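Long-range contact in pectate lyase/Amb allergen (Acidovorax citrulli, PDB 4HWV), which probably cleaves pectate by calcium-dependent elimination, as a secreted right-handed parallel beta-helix enzyme of polysaccharide lyase family 1: residues 241-246 with 294-299. Numbering follows the deposited sequence.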
loop_
_atom_site.group_PDB
_atom_site.type_symbol
_atom_site.label_atom_id
_atom_site.label_comp_id
_atom_site.label_asym_id
_atom_site.label_seq_id
_atom_site.Cartn_x
_atom_site.Cartn_y
_atom_site.Cartn_z
ATOM N N HIS A 241 13.129 -11.828 -13.753
ATOM C CA HIS A 241 12.033 -12.465 -13.023
ATOM C C HIS A 241 11.893 -11.931 -11.600
ATOM O O HIS A 241 11.678 -12.693 -10.646
ATOM C CB HIS A 241 12.179 -13.999 -13.013
ATOM C CG HIS A 241 11.636 -14.678 -14.232
ATOM N ND1 HIS A 241 12.447 -15.168 -15.230
ATOM C CD2 HIS A 241 10.368 -15.014 -14.575
ATOM C CE1 HIS A 241 11.699 -15.770 -16.145
ATOM N NE2 HIS A 241 10.432 -15.681 -15.776
ATOM N N ASN A 242 11.967 -10.605 -11.459
ATOM C CA ASN A 242 11.700 -9.951 -10.178
ATOM C C ASN A 242 10.467 -9.083 -10.330
ATOM O O ASN A 242 10.010 -8.802 -11.449
ATOM C CB ASN A 242 12.869 -9.060 -9.736
ATOM C CG ASN A 242 14.172 -9.817 -9.678
ATOM O OD1 ASN A 242 14.400 -10.604 -8.752
ATOM N ND2 ASN A 242 15.039 -9.587 -10.669
ATOM N N THR A 243 9.926 -8.665 -9.191
ATOM C CA THR A 243 8.846 -7.690 -9.175
ATOM C C THR A 243 9.341 -6.476 -8.402
ATOM O O THR A 243 10.061 -6.631 -7.414
ATOM C CB THR A 243 7.595 -8.310 -8.536
ATOM O OG1 THR A 243 7.182 -9.402 -9.364
ATOM C CG2 THR A 243 6.442 -7.295 -8.401
ATOM N N PHE A 244 8.994 -5.270 -8.866
ATOM C CA PHE A 244 9.420 -4.015 -8.233
ATOM C C PHE A 244 8.223 -3.091 -8.160
ATOM O O PHE A 244 7.489 -2.965 -9.137
ATOM C CB PHE A 244 10.443 -3.284 -9.098
ATOM C CG PHE A 244 11.729 -4.033 -9.325
ATOM C CD1 PHE A 244 11.842 -4.980 -10.332
ATOM C CD2 PHE A 244 12.859 -3.712 -8.585
ATOM C CE1 PHE A 244 13.050 -5.630 -10.556
ATOM C CE2 PHE A 244 14.060 -4.349 -8.813
ATOM C CZ PHE A 244 14.154 -5.316 -9.787
ATOM N N SER A 245 8.048 -2.398 -7.032
ATOM C CA SER A 245 6.954 -1.430 -6.893
ATOM C C SER A 245 7.205 -0.505 -5.713
ATOM O O SER A 245 8.144 -0.718 -4.943
ATOM C CB SER A 245 5.621 -2.140 -6.645
ATOM O OG SER A 245 5.583 -2.658 -5.340
ATOM N N ASP A 246 6.333 0.489 -5.544
ATOM C CA ASP A 246 6.368 1.332 -4.350
ATOM C C ASP A 246 5.629 0.705 -3.164
ATOM O O ASP A 246 5.315 1.397 -2.190
ATOM C CB ASP A 246 5.803 2.723 -4.644
ATOM C CG ASP A 246 6.752 3.565 -5.483
ATOM O OD1 ASP A 246 7.932 3.153 -5.649
ATOM O OD2 ASP A 246 6.316 4.646 -5.955
ATOM N N ASN A 294 12.022 -10.061 -18.132
ATOM C CA ASN A 294 10.945 -10.845 -17.522
ATOM C C ASN A 294 10.558 -10.366 -16.124
ATOM O O ASN A 294 10.154 -11.176 -15.287
ATOM C CB ASN A 294 11.336 -12.336 -17.467
ATOM C CG ASN A 294 11.844 -12.840 -18.803
ATOM O OD1 ASN A 294 11.174 -12.671 -19.828
ATOM N ND2 ASN A 294 13.041 -13.446 -18.806
ATOM N N ASN A 295 10.684 -9.063 -15.878
ATOM C CA ASN A 295 10.306 -8.484 -14.578
ATOM C C ASN A 295 8.926 -7.847 -14.646
ATOM O O ASN A 295 8.440 -7.520 -15.727
ATOM C CB ASN A 295 11.294 -7.390 -14.138
ATOM C CG ASN A 295 12.720 -7.875 -14.058
ATOM O OD1 ASN A 295 13.101 -8.568 -13.111
ATOM N ND2 ASN A 295 13.530 -7.492 -15.031
ATOM N N HIS A 296 8.303 -7.683 -13.482
ATOM C CA HIS A 296 7.068 -6.924 -13.347
ATOM C C HIS A 296 7.382 -5.660 -12.547
ATOM O O HIS A 296 7.683 -5.740 -11.363
ATOM C CB HIS A 296 6.031 -7.768 -12.607
ATOM C CG HIS A 296 4.700 -7.100 -12.454
ATOM N ND1 HIS A 296 3.754 -7.561 -11.565
ATOM C CD2 HIS A 296 4.144 -6.031 -13.079
ATOM C CE1 HIS A 296 2.665 -6.818 -11.661
ATOM N NE2 HIS A 296 2.876 -5.882 -12.572
ATOM N N PHE A 297 7.337 -4.507 -13.208
ATOM C CA PHE A 297 7.553 -3.222 -12.553
ATOM C C PHE A 297 6.212 -2.533 -12.465
ATOM O O PHE A 297 5.548 -2.379 -13.483
ATOM C CB PHE A 297 8.463 -2.316 -13.395
ATOM C CG PHE A 297 9.825 -2.891 -13.696
ATOM C CD1 PHE A 297 10.879 -2.744 -12.801
ATOM C CD2 PHE A 297 10.067 -3.559 -14.891
ATOM C CE1 PHE A 297 12.143 -3.253 -13.089
ATOM C CE2 PHE A 297 11.338 -4.071 -15.188
ATOM C CZ PHE A 297 12.374 -3.913 -14.286
ATOM N N HIS A 298 5.798 -2.110 -11.277
ATOM C CA HIS A 298 4.479 -1.487 -11.178
ATOM C C HIS A 298 4.395 -0.436 -10.103
ATOM O O HIS A 298 5.087 -0.518 -9.092
ATOM C CB HIS A 298 3.349 -2.535 -11.035
ATOM C CG HIS A 298 3.351 -3.312 -9.743
ATOM N ND1 HIS A 298 2.638 -2.911 -8.629
ATOM C CD2 HIS A 298 3.923 -4.501 -9.411
ATOM C CE1 HIS A 298 2.782 -3.808 -7.668
ATOM N NE2 HIS A 298 3.564 -4.779 -8.115
ATOM N N ASP A 299 3.552 0.567 -10.336
ATOM C CA ASP A 299 3.170 1.525 -9.295
ATOM C C ASP A 299 4.364 2.329 -8.780
ATOM O O ASP A 299 4.842 2.168 -7.653
ATOM C CB ASP A 299 2.409 0.824 -8.169
ATOM C CG ASP A 299 1.072 0.300 -8.645
ATOM O OD1 ASP A 299 0.198 1.128 -8.964
ATOM O OD2 ASP A 299 0.912 -0.914 -8.773
HETATM O O HOH W 1 4.516 -9.643 -9.880
#
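Two consecutive coils of the right-handed parallel beta-helix meet where N242-S245 runs beside N295-H298. An 8° angle and a 4.7 Å approach of the axes make strands 243-245 and 296-298 a parallel pair; the coil assignment rests on the fold, in which 243-245 lies between strands 201-203 and 296-300. Register follows from three backbone bonds: H296 N to N242 O, F244 N to H296 O and H298 N to F244 O, each 2.9 Å. At the turn preceding the strands, N242 and N295 lie side by side with their amide planes 11° apart, an in-register asparagine pair, as in the asparagine rows of parallel beta-helices. OD1 of N295 is gripped twice: N242 N lies 2.9 Å from N295 OD1, and N242 ND2 lies 3.3 Å from N295 OD1. N329 OD1 repeats the backbone bond by accepting from N295 N, whereas on the other side N242 OD1 takes I200 N.

F244 and F297 share one face of the sheet, pointing the same way with planes near parallel. Their centroids stand 5.0 Å apart, yet the rings are slid so that they barely overlap, and F244 CD1 touches F297 CE1. F202 stacks on F244 from the preceding coil, extending the aromatic row.

T243, H296, S245 and H298 occupy the other face. With chi1 of 67°, CG of H298 sits between its backbone N and carbonyl carbon, and S245 CB lies over the ring face, 3.6 Å from the centroid. H298 ND1 donates to the anti lone pair of D299 OD2 at 2.6 Å. A water joins H296 ND1 to T243 OG1, whose protein partner is A480 N; H296 NE2 meets Q332 OE1.

Like thus meets like at the asparagine and phenylalanine pairs; backbone groups largely satisfy the buried amides, and the short H298-D299 bond would probably favour a proton on ND1.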